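Local coordinates for protein Xaa-Pro Dipeptidase (Alteromonas macleodii, PDB 2QS8) that probably cleaves dipeptides, or C-terminal residues from peptides, as a metal-dependent carboxypeptidase of the amidohydrolase superfamily, and holds methionine in its active site, at residues H71-E75 / L94-A99; G200-K206 / I297-A302; A351-I355 / P390-I394. One frame throughout, in Å; residues are numbered along the deposited sequence.

Contact 1 (H71-E75 / L94-A99). With MG (magnesium ion), chain C.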
# COMPACT_ATOMS: atom_id res chain seq x y z
N HIS A 71 32.66 -1.97 -4.72
CA HIS A 71 31.76 -3.11 -4.59
C HIS A 71 32.53 -4.39 -4.27
O HIS A 71 32.59 -5.31 -5.09
CB HIS A 71 30.96 -3.32 -5.88
CG HIS A 71 30.08 -2.17 -6.26
ND1 HIS A 71 28.97 -1.82 -5.53
CD2 HIS A 71 30.15 -1.30 -7.29
CE1 HIS A 71 28.38 -0.78 -6.10
NE2 HIS A 71 29.08 -0.44 -7.17
N PHE A 72 33.12 -4.46 -3.09
CA PHE A 72 33.86 -5.66 -2.71
C PHE A 72 32.89 -6.84 -2.84
O PHE A 72 31.73 -6.73 -2.45
CB PHE A 72 34.36 -5.59 -1.27
CG PHE A 72 35.33 -4.47 -0.99
CD1 PHE A 72 36.21 -4.02 -1.97
CD2 PHE A 72 35.42 -3.93 0.29
CE1 PHE A 72 37.16 -3.03 -1.67
CE2 PHE A 72 36.36 -2.95 0.59
CZ PHE A 72 37.24 -2.50 -0.39
N GLY A 73 33.37 -7.95 -3.39
CA GLY A 73 32.52 -9.12 -3.54
C GLY A 73 32.19 -9.43 -4.98
O GLY A 73 31.62 -10.47 -5.29
N GLN A 74 32.53 -8.51 -5.88
CA GLN A 74 32.28 -8.72 -7.30
C GLN A 74 33.33 -8.04 -8.16
O GLN A 74 34.00 -7.10 -7.72
CB GLN A 74 30.88 -8.21 -7.66
CG GLN A 74 30.75 -6.70 -7.68
CD GLN A 74 29.31 -6.23 -7.62
OE1 GLN A 74 28.67 -6.26 -6.57
NE2 GLN A 74 28.78 -5.81 -8.77
N GLU A 75 33.48 -8.55 -9.38
CA GLU A 75 34.39 -8.02 -10.39
C GLU A 75 33.77 -8.42 -11.71
O GLU A 75 33.67 -9.61 -12.01
CB GLU A 75 35.78 -8.63 -10.29
CG GLU A 75 36.52 -8.26 -9.02
CD GLU A 75 38.01 -8.53 -9.11
OE1 GLU A 75 38.38 -9.64 -9.55
OE2 GLU A 75 38.79 -7.64 -8.72
N LEU A 94 35.12 -13.76 -1.58
CA LEU A 94 35.86 -12.93 -2.52
C LEU A 94 36.04 -11.49 -1.99
O LEU A 94 37.04 -10.83 -2.26
CB LEU A 94 35.13 -12.90 -3.86
CG LEU A 94 34.97 -14.22 -4.63
CD1 LEU A 94 34.15 -13.97 -5.89
CD2 LEU A 94 36.35 -14.80 -4.98
N ALA A 95 35.06 -11.02 -1.22
CA ALA A 95 35.12 -9.68 -0.68
C ALA A 95 36.30 -9.53 0.27
O ALA A 95 36.94 -8.48 0.29
CB ALA A 95 33.82 -9.33 0.02
N THR A 96 36.60 -10.56 1.06
CA THR A 96 37.73 -10.46 1.98
C THR A 96 39.00 -10.11 1.20
O THR A 96 39.75 -9.24 1.62
CB THR A 96 37.98 -11.77 2.78
OG1 THR A 96 38.34 -12.83 1.89
CG2 THR A 96 36.72 -12.15 3.56
N GLN A 97 39.22 -10.77 0.06
CA GLN A 97 40.40 -10.52 -0.78
C GLN A 97 40.34 -9.16 -1.48
O GLN A 97 41.34 -8.45 -1.57
CB GLN A 97 40.57 -11.62 -1.84
CG GLN A 97 40.61 -13.01 -1.23
CD GLN A 97 41.64 -13.12 -0.11
OE1 GLN A 97 42.84 -13.03 -0.34
NE2 GLN A 97 41.16 -13.30 1.13
N HIS A 98 39.17 -8.80 -1.98
CA HIS A 98 38.99 -7.54 -2.65
C HIS A 98 39.31 -6.39 -1.70
O HIS A 98 39.97 -5.42 -2.09
CB HIS A 98 37.55 -7.40 -3.15
CG HIS A 98 37.19 -8.38 -4.22
ND1 HIS A 98 35.88 -8.65 -4.57
CD2 HIS A 98 37.96 -9.12 -5.05
CE1 HIS A 98 35.87 -9.51 -5.57
NE2 HIS A 98 37.11 -9.82 -5.88
N ALA A 99 38.86 -6.51 -0.46
CA ALA A 99 39.09 -5.47 0.53
C ALA A 99 40.55 -5.38 0.89
O ALA A 99 41.10 -4.29 1.00
CB ALA A 99 38.26 -5.75 1.78
MG MG C . 28.40 0.94 -8.71
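Side chains at neighbouring positions of a tight turn can serve quite different masters, and the type II turn from His71 to Gln74 illustrates the principle. The m rotamer of His71 carries its imidazole away from the helix, so that NE2 binds the magnesium ion at 2.2 Å; ND1 is engaged by the carbonyl of Gly114. One residue on, Phe72 lays its ring against the helix: Ala99 CA sits over the ring face in a CH-pi contact, Ala99 CB lies 3.6 Å from Phe72 CE2, and Phe72 CB meets Ala95 CB at 4.0 Å. The m rotamer of His98 sets its ring nearly edge-on to the turn, where ND1 accepts a hydrogen bond from Gly73 N (2.9 Å) and is therefore unprotonated. Gly73, with a phi of 111°, occupies the position of the turn where a side chain would collide with the preceding carbonyl oxygen. Glu75 packs its CG 3.6 Å from His98 NE2, while its OE2 turns to the backbone N of His334, whose ring stacks on His98. His71 and His69, both magnesium ligands, form the HxH motif that ends the first barrel strand in the amidohydrolase superfamily; helix 88-104 packs against the turn that follows it.

Contact 2 (G200-K206 / I297-A302). With MET (methionine), chain D.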
# COMPACT_ATOMS: atom_id res chain seq x y z
N GLY A 200 20.66 2.27 -15.67
CA GLY A 200 22.10 2.07 -15.61
C GLY A 200 22.66 1.27 -16.77
O GLY A 200 21.92 0.84 -17.65
N VAL A 201 23.97 1.04 -16.75
CA VAL A 201 24.65 0.31 -17.81
C VAL A 201 24.74 -1.21 -17.67
O VAL A 201 24.20 -1.95 -18.50
CB VAL A 201 26.09 0.85 -18.02
CG1 VAL A 201 26.82 0.03 -19.07
CG2 VAL A 201 26.05 2.29 -18.42
N LEU A 202 25.42 -1.67 -16.63
CA LEU A 202 25.61 -3.10 -16.41
C LEU A 202 24.37 -3.92 -16.00
O LEU A 202 24.47 -5.10 -15.71
CB LEU A 202 26.73 -3.31 -15.39
CG LEU A 202 28.02 -2.62 -15.83
CD1 LEU A 202 29.08 -2.77 -14.74
CD2 LEU A 202 28.48 -3.22 -17.14
N SER A 203 23.21 -3.29 -15.97
CA SER A 203 22.00 -4.01 -15.61
C SER A 203 21.36 -4.55 -16.88
O SER A 203 21.43 -3.91 -17.93
CB SER A 203 21.02 -3.09 -14.88
OG SER A 203 20.72 -1.94 -15.63
N VAL A 204 20.78 -5.74 -16.80
CA VAL A 204 20.11 -6.35 -17.95
C VAL A 204 18.73 -5.71 -18.01
O VAL A 204 17.74 -6.29 -17.55
CB VAL A 204 19.99 -7.88 -17.78
CG1 VAL A 204 19.35 -8.51 -19.02
CG2 VAL A 204 21.37 -8.47 -17.54
N ALA A 205 18.69 -4.50 -18.55
CA ALA A 205 17.46 -3.73 -18.67
C ALA A 205 17.56 -2.78 -19.87
O ALA A 205 18.66 -2.40 -20.26
CB ALA A 205 17.21 -2.94 -17.38
N LYS A 206 16.43 -2.39 -20.43
CA LYS A 206 16.42 -1.52 -21.59
C LYS A 206 17.13 -0.16 -21.45
O LYS A 206 18.03 0.14 -22.22
CB LYS A 206 14.98 -1.28 -22.06
CG LYS A 206 14.87 -0.68 -23.45
CD LYS A 206 15.46 -1.62 -24.49
CE LYS A 206 15.44 -1.00 -25.88
NZ LYS A 206 16.10 -1.88 -26.90
N ILE A 297 21.85 -6.39 -24.59
CA ILE A 297 21.03 -5.28 -24.11
C ILE A 297 21.88 -4.24 -23.35
O ILE A 297 21.52 -3.05 -23.30
CB ILE A 297 19.87 -5.80 -23.22
CG1 ILE A 297 18.87 -4.68 -22.94
CG2 ILE A 297 20.41 -6.36 -21.93
CD1 ILE A 297 17.58 -5.17 -22.34
N VAL A 298 23.01 -4.69 -22.81
CA VAL A 298 23.94 -3.84 -22.06
C VAL A 298 24.94 -3.09 -22.97
O VAL A 298 25.21 -1.91 -22.76
CB VAL A 298 24.75 -4.68 -21.04
CG1 VAL A 298 25.82 -3.81 -20.39
CG2 VAL A 298 23.84 -5.27 -19.99
N ARG A 299 25.48 -3.80 -23.96
CA ARG A 299 26.47 -3.22 -24.88
C ARG A 299 26.21 -1.79 -25.37
O ARG A 299 27.08 -0.94 -25.28
CB ARG A 299 26.66 -4.15 -26.09
CG ARG A 299 27.82 -3.73 -26.98
CD ARG A 299 28.09 -4.74 -28.08
NE ARG A 299 29.38 -4.48 -28.72
CZ ARG A 299 29.89 -5.21 -29.71
NH1 ARG A 299 29.22 -6.24 -30.20
NH2 ARG A 299 31.07 -4.90 -30.21
N PRO A 300 25.01 -1.51 -25.90
CA PRO A 300 24.68 -0.16 -26.39
C PRO A 300 24.85 0.92 -25.32
O PRO A 300 25.39 1.99 -25.58
CB PRO A 300 23.21 -0.29 -26.82
CG PRO A 300 23.08 -1.73 -27.18
CD PRO A 300 23.87 -2.42 -26.09
N LYS A 301 24.37 0.62 -24.11
CA LYS A 301 24.43 1.54 -22.98
C LYS A 301 25.87 1.83 -22.57
O LYS A 301 26.21 2.98 -22.27
CB LYS A 301 23.66 0.95 -21.79
CG LYS A 301 22.18 0.66 -22.10
CD LYS A 301 21.42 0.20 -20.86
CE LYS A 301 21.97 -1.12 -20.33
NZ LYS A 301 21.30 -1.54 -19.07
N ALA A 302 26.71 0.80 -22.56
CA ALA A 302 28.10 0.95 -22.18
C ALA A 302 28.87 1.83 -23.18
O ALA A 302 29.69 2.66 -22.79
CB ALA A 302 28.77 -0.42 -22.07
N MET D . 28.03 0.62 -12.57
CA MET D . 27.66 1.72 -13.50
C MET D . 26.47 1.34 -14.39
O MET D . 25.79 2.26 -14.88
CB MET D . 28.85 2.08 -14.39
CG MET D . 28.58 3.23 -15.31
SD MET D . 30.04 3.73 -16.14
CE MET D . 30.93 4.43 -14.78
OXT MET D . 26.26 0.12 -14.59
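A buried lysine can organise a loop by collecting its carbonyl groups, and Lys301 does so here with 102 Å² of its surface covered. Its amino group NZ donates to Gly200 O at 2.8 Å, Ser203 O at 2.6 Å and Ala205 O at 3.0 Å, with a weak bond to Val201 O at 3.0 Å. The loop thus curls its backbone oxygens around one charge. At Val204, centre of an inverse gamma turn, it bends between two of these acceptors. Ile297, with 76 Å² buried, meets the later part of the loop: its CD1 lies 3.4 Å from Ala205 C and its CG2 3.8 Å from Val204 CG1. Val201 (74 Å²) packs at the other end, CG1 lying 3.6 Å from Ala302 CB and 4.2 Å from Val298 CG1. Its backbone N donates to the bound methionine O at 2.9 Å, as Leu202 N does to OXT at 2.8 Å, so the loop that Lys301 gathers also grips the ligand carboxylate. The loop follows strand 192-196 of the barrel and precedes helix 215-227. The start of helix 299-319 backs it, Val284 of helix 278-287 touches both Leu202 and Ala302, and Tyr186 of a second subunit packs on Ala205 and Lys206.

Contact 3 (A351-I355 / P390-I394)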
# COMPACT_ATOMS: atom_id res chain seq x y z
N ALA A 351 47.14 17.54 -9.82
CA ALA A 351 47.47 16.43 -8.93
C ALA A 351 47.14 16.62 -7.44
O ALA A 351 46.57 15.72 -6.82
CB ALA A 351 48.94 16.08 -9.09
N MSE A 352 47.51 17.75 -6.87
CA MSE A 352 47.27 17.98 -5.45
C MSE A 352 45.78 18.02 -5.13
O MSE A 352 45.34 17.50 -4.10
CB MSE A 352 47.95 19.28 -4.99
CG MSE A 352 47.65 19.65 -3.55
SE MSE A 352 48.29 18.25 -2.33
CE MSE A 352 49.99 19.01 -1.64
N LYS A 353 45.01 18.63 -6.02
CA LYS A 353 43.57 18.71 -5.82
C LYS A 353 42.97 17.31 -5.89
O LYS A 353 42.00 17.01 -5.18
CB LYS A 353 42.93 19.60 -6.89
CG LYS A 353 42.18 20.80 -6.31
CD LYS A 353 43.08 21.68 -5.44
CE LYS A 353 42.32 22.90 -4.92
NZ LYS A 353 43.13 23.72 -3.98
N ALA A 354 43.56 16.46 -6.71
CA ALA A 354 43.10 15.10 -6.85
C ALA A 354 43.34 14.34 -5.55
O ALA A 354 42.46 13.62 -5.08
CB ALA A 354 43.82 14.41 -8.01
N ILE A 355 44.53 14.49 -4.97
CA ILE A 355 44.83 13.80 -3.73
C ILE A 355 43.94 14.31 -2.59
O ILE A 355 43.56 13.54 -1.71
CB ILE A 355 46.31 13.98 -3.33
CG1 ILE A 355 47.20 13.38 -4.41
CG2 ILE A 355 46.57 13.31 -2.00
CD1 ILE A 355 48.67 13.62 -4.20
N PRO A 390 54.10 12.21 -5.86
CA PRO A 390 52.77 12.09 -6.47
C PRO A 390 52.34 13.34 -7.23
O PRO A 390 51.58 13.24 -8.20
CB PRO A 390 51.87 11.82 -5.26
CG PRO A 390 52.78 11.08 -4.33
CD PRO A 390 54.04 11.88 -4.42
N ILE A 391 52.81 14.50 -6.80
CA ILE A 391 52.46 15.76 -7.45
C ILE A 391 53.03 15.89 -8.86
O ILE A 391 52.45 16.57 -9.72
CB ILE A 391 52.93 16.97 -6.61
CG1 ILE A 391 52.39 16.86 -5.18
CG2 ILE A 391 52.47 18.28 -7.25
CD1 ILE A 391 50.89 16.79 -5.09
N GLU A 392 54.16 15.24 -9.12
CA GLU A 392 54.80 15.30 -10.43
C GLU A 392 54.36 14.17 -11.36
O GLU A 392 54.42 14.30 -12.58
CB GLU A 392 56.33 15.26 -10.28
CG GLU A 392 56.89 16.31 -9.33
CD GLU A 392 58.41 16.42 -9.40
OE1 GLU A 392 59.08 15.36 -9.46
OE2 GLU A 392 58.93 17.56 -9.40
N ASP A 393 53.93 13.07 -10.78
CA ASP A 393 53.47 11.91 -11.54
C ASP A 393 52.63 11.07 -10.58
O ASP A 393 53.13 10.14 -9.95
CB ASP A 393 54.67 11.12 -12.07
CG ASP A 393 54.26 9.88 -12.84
OD1 ASP A 393 53.12 9.83 -13.34
OD2 ASP A 393 55.10 8.96 -12.95
N ILE A 394 51.36 11.44 -10.47
CA ILE A 394 50.42 10.79 -9.57
C ILE A 394 50.27 9.29 -9.81
O ILE A 394 49.79 8.57 -8.94
CB ILE A 394 49.04 11.48 -9.64
CG1 ILE A 394 48.24 11.16 -8.38
CG2 ILE A 394 48.28 11.02 -10.88
CD1 ILE A 394 47.05 12.08 -8.18
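Where a short helix meets an irregular loop, van der Waals contacts can make the join without a hydrogen bond between the segments, as between 351-355 and 390-394. Among the apolar side chains, Ile355 extends CD1 to 3.8 Å from Pro390 CB and 4.0 Å from Ile391 CD1, while its CG1 lies 4.0 Å from Ile394 CD1. That same Ile394 methyl stands 4.0 Å from Ala354 CB. Ile391 leaves its backbone sideways, and with both chi angles near -60° its CD1 comes to 3.9 Å from CB of Met352, which is present as selenomethionine.

Amidohydrolases pair a TIM barrel with a small beta-rich domain built from both ends of the chain, and this contact probably lies where the two meet: it joins helix 351-357 to the loop between strands 383-386 and 400-405, which pair antiparallel. Leu62 and Thr60 of strand 60-67 touch Ile355 and Pro390, and Phe341, Val342 and Val345 of helix 339-346 lie against Ile394.

Contacts between side chains and backbone form the second group. The small Ala351 allows the closest approach of the backbones, its CA 5.2 Å from Ile391 CA; its CB lies 3.6 Å from Ile391 O and 4.0 Å from Pro390 O. Ile394 CD1 approaches Ala351 O at 3.9 Å. Two backbone amides are satisfied nearby: Ile355 N donates to Ala351 O at 3.0 Å, and Ile391 N is hydrogen-bonded to Asn389 OD1.

In the fold
From the N terminus, the chain reaches contact 1 first, which closes a short loop of 18 residues between the loop that follows strand 69-70, with the magnesium ligand His71, and helix 88-104. Contact 2 follows and spans 90 residues, bringing the loop after strand 192-196 against the start of helix 299-319 and enclosing strands 231-236, 252-253 and 273-275 on the way. Contact 3 comes last, its 34-residue loop joining helix 351-357 to the segment before strand 400-405. The three are in series, neither nested nor crossed. Contacts 1 and 2 approach to about 7 Å between nearest atoms and both serve the active site; contact 3 stays about 17 Å and 23 Å from their nearest atoms, respectively.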